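Local structure of alpha-galactosidase (Umbelopsis vinacea, 3A5V) at residues 38-43 / 284-289; 190-195 / 247-252; 288-293 / 362-367. The protein hydrolyses terminal, non-reducing alpha-D-galactose residues from alpha-galactosides, as a tetrameric enzyme of glycoside hydrolase family 27. One frame throughout, in Å; residues are numbered along the deposited sequence. Where two conformers were deposited one is given.

In the fold
Contacts 1 and 3 lie side by side, their centres about 11 Å apart, and both use helix 288-294, with K288 and E289 in common. Contact 2 stands about 20 Å from contact 1 and 21 Å from contact 3, centre to centre. Along the chain, contact 2 is nested inside the loop that contact 1 closes, and contact 3 begins where contact 1 ends. Contact 2 joins two loops that follow barrel strands 183-185 and 236-238. N287, within 284-289, reaches the 362-367 turn, ND2 to L363 O and, weakly, OD1 to Q366 NE2. Helix 288-294 thus serves both the closing of the (beta/alpha) barrel, at contact 1, and its junction with the C-terminal beta sandwich, at contact 3.

Contact 1: 38-43 / 284-289; sequences SGLKDL and IIMNKE
M286 reaches L40 and L43 because its CG sits anti to the carbonyl carbon (chi1 -57°) and the rest of its side chain runs fully extended, with chi3 at 179°. L43 takes the same first rotamer (chi1 -70°), and the two side chains cross at about a right angle. The L43 methyl CD1 lies 3.6 Å from M286 CB and is equally near CG. Its other methyl, CD2, meets the aliphatic part of K288: L43 CD2 to K288 CG is 3.5 Å, tighter than ordinary van der Waals contact. The far end of M286 packs at the start of the short, weakly bonded helix 40-43, with CE 3.7 Å from L40 CD2 and 3.8 Å from the carbonyl oxygen of S38. L40 CD2 also touches I285 CD1 at 3.9 Å, and L40 and I285 both rest on L270 of strand 268-270. Because strands 11-14 and 268-270 are neighbours in the barrel sheet, this apolar patch joins the chain following the first strand to the helices following the last, where the ring closes. G39, the first residue past helix 25-38, has positive phi, where a CB would jam against the preceding carbonyl. The hydroxyl of S38 does not join the contact but bonds back to the carbonyl oxygen of A34. An alanine in place of L43 would probably leave M286 CB and K288 CG without the methyls they pack on, and M286 CG with L40 alone, opening a gap between the segments. Apart from S38 O against M286 CE, the pairs that meet across the contact are carbon on carbon, and none is a hydrogen bond, so the fit depends on shape and burial rather than on directed polar bonds.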
loop_
_atom_site.group_PDB
_atom_site.type_symbol
_atom_site.label_atom_id
_atom_site.label_comp_id
_atom_site.label_asym_id
_atom_site.label_seq_id
_atom_site.Cartn_x
_atom_site.Cartn_y
_atom_site.Cartn_z
ATOM N N SER A 38 -35.322 13.538 30.118
ATOM C CA SER A 38 -34.395 12.733 30.919
ATOM C C SER A 38 -33.231 13.542 31.471
ATOM O O SER A 38 -32.520 13.063 32.351
ATOM C CB SER A 38 -33.818 11.592 30.076
ATOM O OG SER A 38 -33.042 12.125 29.012
ATOM N N GLY A 39 -32.998 14.731 30.924
ATOM C CA GLY A 39 -31.835 15.533 31.317
ATOM C C GLY A 39 -30.663 15.475 30.335
ATOM O O GLY A 39 -29.693 16.224 30.485
ATOM N N LEU A 40 -30.745 14.594 29.340
ATOM C CA LEU A 40 -29.669 14.449 28.351
ATOM C C LEU A 40 -29.415 15.743 27.587
ATOM O O LEU A 40 -28.265 16.113 27.367
ATOM C CB LEU A 40 -29.963 13.290 27.375
ATOM C CG LEU A 40 -29.867 11.868 27.970
ATOM C CD1 LEU A 40 -30.347 10.819 26.987
ATOM C CD2 LEU A 40 -28.440 11.519 28.445
ATOM N N LYS A 41 -30.490 16.435 27.194
ATOM C CA LYS A 41 -30.335 17.718 26.534
ATOM C C LYS A 41 -29.454 18.691 27.329
ATOM O O LYS A 41 -28.498 19.271 26.786
ATOM C CB LYS A 41 -31.701 18.370 26.240
ATOM C CG LYS A 41 -31.538 19.796 25.698
ATOM C CD LYS A 41 -32.900 20.464 25.435
ATOM C CE LYS A 41 -33.616 20.785 26.722
ATOM N NZ LYS A 41 -34.701 21.786 26.424
ATOM N N ASP A 42 -29.780 18.881 28.606
ATOM C CA ASP A 42 -29.055 19.846 29.417
ATOM C C ASP A 42 -27.633 19.387 29.761
ATOM O O ASP A 42 -26.791 20.210 30.105
ATOM C CB ASP A 42 -29.840 20.188 30.681
ATOM C CG ASP A 42 -31.148 20.934 30.373
ATOM O OD1 ASP A 42 -31.178 21.777 29.454
ATOM O OD2 ASP A 42 -32.141 20.651 31.051
ATOM N N LEU A 43 -27.373 18.081 29.665
ATOM C CA LEU A 43 -25.997 17.568 29.798
ATOM C C LEU A 43 -25.121 17.902 28.582
ATOM O O LEU A 43 -23.892 17.881 28.671
ATOM C CB LEU A 43 -26.006 16.065 30.072
ATOM C CG LEU A 43 -26.512 15.669 31.466
ATOM C CD1 LEU A 43 -26.947 14.210 31.483
ATOM C CD2 LEU A 43 -25.477 15.922 32.550
ATOM N N ILE A 284 -23.246 5.749 33.297
ATOM C CA ILE A 284 -22.201 5.905 32.261
ATOM C C ILE A 284 -22.361 7.182 31.404
ATOM O O ILE A 284 -21.384 7.881 31.108
ATOM C CB ILE A 284 -22.110 4.644 31.333
ATOM C CG1 ILE A 284 -21.879 3.342 32.146
ATOM C CG2 ILE A 284 -21.018 4.831 30.220
ATOM C CD1 ILE A 284 -20.593 3.326 33.038
ATOM N N ILE A 285 -23.590 7.501 31.008
ATOM C CA ILE A 285 -23.775 8.590 30.034
ATOM C C ILE A 285 -24.163 9.942 30.655
ATOM O O ILE A 285 -24.245 10.946 29.940
ATOM C CB ILE A 285 -24.742 8.202 28.881
ATOM C CG1 ILE A 285 -26.205 8.122 29.374
ATOM C CG2 ILE A 285 -24.252 6.879 28.176
ATOM C CD1 ILE A 285 -27.239 7.862 28.257
ATOM N N MET A 286 -24.423 9.972 31.963
ATOM C CA MET A 286 -24.882 11.225 32.583
ATOM C C MET A 286 -23.948 11.746 33.658
ATOM O O MET A 286 -24.386 12.433 34.591
ATOM C CB MET A 286 -26.313 11.093 33.148
ATOM C CG MET A 286 -27.366 10.666 32.117
ATOM S SD MET A 286 -29.012 10.719 32.893
ATOM C CE MET A 286 -30.069 10.228 31.528
ATOM N N ASN A 287 -22.666 11.428 33.533
ATOM C CA ASN A 287 -21.692 11.876 34.520
ATOM C C ASN A 287 -21.081 13.183 34.027
ATOM O O ASN A 287 -20.287 13.181 33.089
ATOM C CB ASN A 287 -20.625 10.788 34.742
ATOM C CG ASN A 287 -19.592 11.171 35.807
ATOM O OD1 ASN A 287 -19.130 12.313 35.854
ATOM N ND2 ASN A 287 -19.218 10.208 36.654
ATOM N N LYS A 288 -21.453 14.297 34.652
ATOM C CA LYS A 288 -21.008 15.624 34.196
ATOM C C LYS A 288 -19.500 15.797 34.183
ATOM O O LYS A 288 -18.990 16.550 33.373
ATOM C CB LYS A 288 -21.629 16.757 35.050
ATOM C CG LYS A 288 -23.163 16.839 34.945
ATOM C CD LYS A 288 -23.712 17.898 35.924
ATOM C CE LYS A 288 -25.225 17.849 35.988
ATOM N NZ LYS A 288 -25.696 18.995 36.855
ATOM N N GLU A 289 -18.798 15.137 35.109
ATOM C CA GLU A 289 -17.344 15.291 35.220
ATOM C C GLU A 289 -16.631 14.605 34.044
ATOM O O GLU A 289 -15.625 15.101 33.561
ATOM C CB GLU A 289 -16.840 14.743 36.564
ATOM C CG GLU A 289 -17.483 15.448 37.787
ATOM C CD GLU A 289 -16.748 15.186 39.096
ATOM O OE1 GLU A 289 -15.539 14.875 39.077
ATOM O OE2 GLU A 289 -17.387 15.293 40.164
#

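Contact 2: 190-195 / 247-252; sequences VYDNFN and GGMNQE
An inverse gamma turn centred on D192 meets the loop 247-250 just ahead of helix 251-263; the turn is closed by N193 N bonding to Y191 O at 2.7 Å. D192 OD2 accepts from G248 N at 2.8 Å with an N-H...O angle of 152°, and the donor approaches from above the carboxylate plane, 51° out of it. The other oxygen, OD1, is held by the hydroxyl of Y254. G248 fits closely: its CA lies 3.5 Å from D192 O in a CA-H...O contact, and a CB there would clash with that oxygen. M249 bends at chi3, which carries its CE against the turn, 3.6 Å from both N193 N and D192 OD1. A water joins the loops a second time, lying 2.9 Å from F194 N, whose hydrogen it accepts, and as far from G248 O. N250 caps helix 251-263, its OD1 accepting from E253 N. The two loops follow barrel strands 183-185 and 236-238, and M249 and F194 pack on V217 and M218 of helix 217-227, while F194 also touches V256 of helix 251-263 and stacks on H383.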
loop_
_atom_site.group_PDB
_atom_site.type_symbol
_atom_site.label_atom_id
_atom_site.label_comp_id
_atom_site.label_asym_id
_atom_site.label_seq_id
_atom_site.Cartn_x
_atom_site.Cartn_y
_atom_site.Cartn_z
ATOM N N VAL A 190 -18.409 0.627 14.624
ATOM C CA VAL A 190 -18.381 -0.109 15.878
ATOM C C VAL A 190 -19.578 -1.061 15.912
ATOM O O VAL A 190 -20.563 -0.854 15.212
ATOM C CB VAL A 190 -18.376 0.876 17.110
ATOM C CG1 VAL A 190 -19.768 1.573 17.305
ATOM C CG2 VAL A 190 -17.910 0.167 18.376
ATOM N N TYR A 191 -19.455 -2.145 16.669
ATOM C CA TYR A 191 -20.614 -2.928 17.063
ATOM C C TYR A 191 -20.610 -3.168 18.565
ATOM O O TYR A 191 -19.631 -2.823 19.255
ATOM C CB TYR A 191 -20.756 -4.236 16.278
ATOM C CG TYR A 191 -19.767 -5.355 16.551
ATOM C CD1 TYR A 191 -18.385 -5.130 16.628
ATOM C CD2 TYR A 191 -20.229 -6.676 16.648
ATOM C CE1 TYR A 191 -17.477 -6.216 16.828
ATOM C CE2 TYR A 191 -19.367 -7.735 16.837
ATOM C CZ TYR A 191 -17.993 -7.506 16.930
ATOM O OH TYR A 191 -17.179 -8.597 17.119
ATOM N N ASP A 192 -21.699 -3.755 19.066
ATOM C CA ASP A 192 -21.925 -3.846 20.511
ATOM C C ASP A 192 -21.103 -4.991 21.088
ATOM O O ASP A 192 -21.651 -5.999 21.571
ATOM C CB ASP A 192 -23.428 -4.035 20.784
ATOM C CG ASP A 192 -23.799 -3.825 22.241
ATOM O OD1 ASP A 192 -22.966 -3.330 23.036
ATOM O OD2 ASP A 192 -24.945 -4.175 22.588
ATOM N N ASN A 193 -19.782 -4.845 21.027
ATOM C CA ASN A 193 -18.872 -5.904 21.425
ATOM C C ASN A 193 -17.498 -5.358 21.808
ATOM O O ASN A 193 -16.915 -4.544 21.071
ATOM C CB ASN A 193 -18.743 -6.914 20.280
ATOM C CG ASN A 193 -18.096 -8.211 20.721
ATOM O OD1 ASN A 193 -16.934 -8.223 21.121
ATOM N ND2 ASN A 193 -18.852 -9.319 20.642
ATOM N N PHE A 194 -16.959 -5.806 22.942
ATOM C CA PHE A 194 -15.746 -5.158 23.476
ATOM C C PHE A 194 -14.461 -5.445 22.702
ATOM O O PHE A 194 -13.655 -4.532 22.484
ATOM C CB PHE A 194 -15.529 -5.449 24.977
ATOM C CG PHE A 194 -14.346 -4.697 25.573
ATOM C CD1 PHE A 194 -14.446 -3.332 25.865
ATOM C CD2 PHE A 194 -13.132 -5.350 25.798
ATOM C CE1 PHE A 194 -13.354 -2.621 26.394
ATOM C CE2 PHE A 194 -12.032 -4.667 26.337
ATOM C CZ PHE A 194 -12.145 -3.292 26.642
ATOM N N ASN A 195 -14.242 -6.703 22.299
ATOM C CA ASN A 195 -12.958 -7.045 21.680
ATOM C C ASN A 195 -12.956 -8.185 20.640
ATOM O O ASN A 195 -11.894 -8.593 20.160
ATOM C CB ASN A 195 -11.901 -7.287 22.771
ATOM C CG ASN A 195 -12.194 -8.535 23.600
ATOM O OD1 ASN A 195 -13.084 -9.329 23.265
ATOM N ND2 ASN A 195 -11.430 -8.726 24.662
ATOM N N GLY A 247 -26.571 -3.885 25.422
ATOM C CA GLY A 247 -26.614 -5.193 26.100
ATOM C C GLY A 247 -25.529 -6.209 25.751
ATOM O O GLY A 247 -25.381 -7.204 26.450
ATOM N N GLY A 248 -24.786 -5.970 24.668
ATOM C CA GLY A 248 -23.735 -6.904 24.217
ATOM C C GLY A 248 -22.405 -6.707 24.945
ATOM O O GLY A 248 -21.470 -7.477 24.750
ATOM N N MET A 249 -22.317 -5.661 25.769
ATOM C CA MET A 249 -21.169 -5.450 26.654
ATOM C C MET A 249 -21.648 -5.342 28.106
ATOM O O MET A 249 -22.803 -5.015 28.349
ATOM C CB MET A 249 -20.416 -4.162 26.270
ATOM C CG MET A 249 -19.787 -4.183 24.876
ATOM S SD MET A 249 -18.771 -2.709 24.579
ATOM C CE MET A 249 -19.603 -1.967 23.173
ATOM N N ASN A 250 -20.754 -5.612 29.058
ATOM C CA ASN A 250 -21.049 -5.398 30.486
ATOM C C ASN A 250 -20.780 -3.938 30.890
ATOM O O ASN A 250 -20.328 -3.140 30.057
ATOM C CB ASN A 250 -20.300 -6.415 31.376
ATOM C CG ASN A 250 -18.783 -6.220 31.367
ATOM O OD1 ASN A 250 -18.290 -5.099 31.311
ATOM N ND2 ASN A 250 -18.039 -7.329 31.468
ATOM N N GLN A 251 -21.084 -3.570 32.139
ATOM C CA GLN A 251 -20.952 -2.173 32.536
ATOM C C GLN A 251 -19.506 -1.640 32.479
ATOM O O GLN A 251 -19.286 -0.505 32.053
ATOM C CB GLN A 251 -21.620 -1.839 33.883
ATOM C CG GLN A 251 -21.977 -0.338 33.974
ATOM C CD GLN A 251 -22.179 0.167 35.399
ATOM O OE1 GLN A 251 -21.629 -0.377 36.347
ATOM N NE2 GLN A 251 -22.957 1.234 35.543
ATOM N N GLU A 252 -18.539 -2.440 32.922
ATOM C CA GLU A 252 -17.138 -1.991 32.885
ATOM C C GLU A 252 -16.637 -1.831 31.438
ATOM O O GLU A 252 -15.862 -0.910 31.131
ATOM C CB GLU A 252 -16.221 -2.923 33.699
ATOM C CG GLU A 252 -16.465 -2.861 35.243
ATOM C CD GLU A 252 -16.476 -1.435 35.812
ATOM O OE1 GLU A 252 -15.631 -0.615 35.410
ATOM O OE2 GLU A 252 -17.352 -1.120 36.660
HETATM O O HOH W 1 -18.586 -7.461 24.679
#

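Contact 3: 288-293 / 362-367; sequences KEVIAV and DLWKQK
E289 and L363 bring the backbones to a CA-CA distance of 5.9 Å, where helix 288-294 meets the hairpin turn 363-366, whose first three residues are helical in phi/psi and whose last, Q366, has positive phi and forms a G1 bulge with K367 opposite D362. V290 CG2 lies anti to the carbonyl carbon, which sets this methyl over the six-membered ring of W364, 3.5 Å from its centroid and 3° off the normal, a CH-pi contact. The carboxylate of E289 stacks on the amide of Q366 with the planes 16° apart, OE2 also lying 3.5 Å from Q366 CB. E289 OE1 is salt-bridged to R361, which would help fix the carboxylate. L363 spreads its two methyls: CD1 presses on V293 CG2 at a tight 3.5 Å, and CD2 lies 3.4 Å from E289 OE1. A water links the segments, accepting from K288 N and Q366 NE2; the same NE2 makes a weak bond to N287 OD1. D362 OD1 accepts from K365 N at 3.1 Å, a nearly straight bond that makes an Asx motif. The turn joins strands 358-362 and 367-372 of the beta sandwich, so this is an interdomain contact; W364 bonds through NE1 to T259 and makes a cation-pi contact with R255 of helix 251-263, while V290 also touches Y258 and A262 of that helix and L387 of strand 384-390.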
loop_
_atom_site.group_PDB
_atom_site.type_symbol
_atom_site.label_atom_id
_atom_site.label_comp_id
_atom_site.label_asym_id
_atom_site.label_seq_id
_atom_site.Cartn_x
_atom_site.Cartn_y
_atom_site.Cartn_z
ATOM N N LYS A 288 -21.453 14.297 34.652
ATOM C CA LYS A 288 -21.008 15.624 34.196
ATOM C C LYS A 288 -19.500 15.797 34.183
ATOM O O LYS A 288 -18.990 16.550 33.373
ATOM C CB LYS A 288 -21.629 16.757 35.050
ATOM C CG LYS A 288 -23.163 16.839 34.945
ATOM C CD LYS A 288 -23.712 17.898 35.924
ATOM C CE LYS A 288 -25.225 17.849 35.988
ATOM N NZ LYS A 288 -25.696 18.995 36.855
ATOM N N GLU A 289 -18.798 15.137 35.109
ATOM C CA GLU A 289 -17.344 15.291 35.220
ATOM C C GLU A 289 -16.631 14.605 34.044
ATOM O O GLU A 289 -15.625 15.101 33.561
ATOM C CB GLU A 289 -16.840 14.743 36.564
ATOM C CG GLU A 289 -17.483 15.448 37.787
ATOM C CD GLU A 289 -16.748 15.186 39.096
ATOM O OE1 GLU A 289 -15.539 14.875 39.077
ATOM O OE2 GLU A 289 -17.387 15.293 40.164
ATOM N N VAL A 290 -17.175 13.479 33.586
ATOM C CA VAL A 290 -16.637 12.788 32.402
ATOM C C VAL A 290 -16.951 13.586 31.125
ATOM O O VAL A 290 -16.077 13.789 30.284
ATOM C CB VAL A 290 -17.162 11.342 32.294
ATOM C CG1 VAL A 290 -16.476 10.604 31.111
ATOM C CG2 VAL A 290 -16.922 10.581 33.607
ATOM N N ILE A 291 -18.193 14.063 30.995
ATOM C CA ILE A 291 -18.566 14.933 29.875
ATOM C C ILE A 291 -17.654 16.168 29.816
ATOM O O ILE A 291 -17.208 16.554 28.743
ATOM C CB ILE A 291 -20.071 15.335 29.932
ATOM C CG1 ILE A 291 -20.960 14.088 29.745
ATOM C CG2 ILE A 291 -20.404 16.455 28.890
ATOM C CD1 ILE A 291 -22.415 14.297 30.173
ATOM N N ALA A 292 -17.353 16.753 30.979
ATOM C CA ALA A 292 -16.449 17.908 31.040
ATOM C C ALA A 292 -15.045 17.623 30.490
ATOM O O ALA A 292 -14.343 18.538 30.055
ATOM C CB ALA A 292 -16.368 18.433 32.486
ATOM N N VAL A 293 -14.616 16.358 30.528
ATOM C CA VAL A 293 -13.328 16.005 29.898
ATOM C C VAL A 293 -13.436 16.118 28.373
ATOM O O VAL A 293 -12.572 16.714 27.723
ATOM C CB VAL A 293 -12.851 14.570 30.307
ATOM C CG1 VAL A 293 -11.689 14.092 29.395
ATOM C CG2 VAL A 293 -12.449 14.546 31.783
ATOM N N ASP A 362 -11.034 10.779 41.193
ATOM C CA ASP A 362 -11.613 9.718 40.375
ATOM C C ASP A 362 -12.917 10.275 39.816
ATOM O O ASP A 362 -13.859 10.547 40.579
ATOM C CB ASP A 362 -11.846 8.455 41.214
ATOM C CG ASP A 362 -12.342 7.265 40.389
ATOM O OD1 ASP A 362 -13.203 7.444 39.485
ATOM O OD2 ASP A 362 -11.875 6.134 40.659
ATOM N N LEU A 363 -12.962 10.448 38.491
ATOM C CA LEU A 363 -14.087 11.132 37.835
ATOM C C LEU A 363 -15.371 10.311 37.737
ATOM O O LEU A 363 -16.480 10.875 37.732
ATOM C CB LEU A 363 -13.676 11.647 36.448
ATOM C CG LEU A 363 -12.533 12.672 36.428
ATOM C CD1 LEU A 363 -12.459 13.284 35.042
ATOM C CD2 LEU A 363 -12.709 13.785 37.506
ATOM N N TRP A 364 -15.231 8.992 37.651
ATOM C CA TRP A 364 -16.403 8.100 37.671
ATOM C C TRP A 364 -17.044 8.051 39.051
ATOM O O TRP A 364 -18.270 8.144 39.172
ATOM C CB TRP A 364 -16.042 6.681 37.204
ATOM C CG TRP A 364 -15.894 6.627 35.694
ATOM C CD1 TRP A 364 -14.753 6.339 34.987
ATOM C CD2 TRP A 364 -16.912 6.911 34.721
ATOM N NE1 TRP A 364 -15.000 6.412 33.638
ATOM C CE2 TRP A 364 -16.316 6.755 33.440
ATOM C CE3 TRP A 364 -18.276 7.253 34.805
ATOM C CZ2 TRP A 364 -17.028 6.949 32.244
ATOM C CZ3 TRP A 364 -18.994 7.453 33.605
ATOM C CH2 TRP A 364 -18.364 7.298 32.342
ATOM N N LYS A 365 -16.207 7.894 40.075
ATOM C CA LYS A 365 -16.667 7.841 41.471
ATOM C C LYS A 365 -17.035 9.230 41.972
ATOM O O LYS A 365 -17.809 9.370 42.938
ATOM C CB LYS A 365 -15.608 7.171 42.362
ATOM C CG LYS A 365 -15.434 5.687 42.044
ATOM C CD LYS A 365 -14.208 5.012 42.705
ATOM C CE LYS A 365 -13.633 3.908 41.781
ATOM N NZ LYS A 365 -14.522 2.722 41.611
ATOM N N GLN A 366 -16.519 10.247 41.279
ATOM C CA GLN A 366 -16.674 11.656 41.659
ATOM C C GLN A 366 -16.208 11.880 43.110
ATOM O O GLN A 366 -16.948 12.396 43.962
ATOM C CB GLN A 366 -18.109 12.140 41.427
ATOM C CG GLN A 366 -18.584 12.020 39.968
ATOM C CD GLN A 366 -19.939 12.667 39.742
ATOM O OE1 GLN A 366 -20.765 12.728 40.653
ATOM N NE2 GLN A 366 -20.169 13.164 38.533
ATOM N N LYS A 367 -14.974 11.467 43.381
ATOM C CA LYS A 367 -14.383 11.676 44.695
ATOM C C LYS A 367 -12.882 11.888 44.588
ATOM O O LYS A 367 -12.221 11.340 43.692
ATOM C CB LYS A 367 -14.689 10.508 45.634
ATOM C CG LYS A 367 -14.025 9.216 45.246
ATOM C CD LYS A 367 -14.156 8.162 46.336
ATOM C CE LYS A 367 -13.526 6.849 45.874
ATOM N NZ LYS A 367 -13.908 5.730 46.780
HETATM O O HOH W 2 -22.730 14.234 37.380
#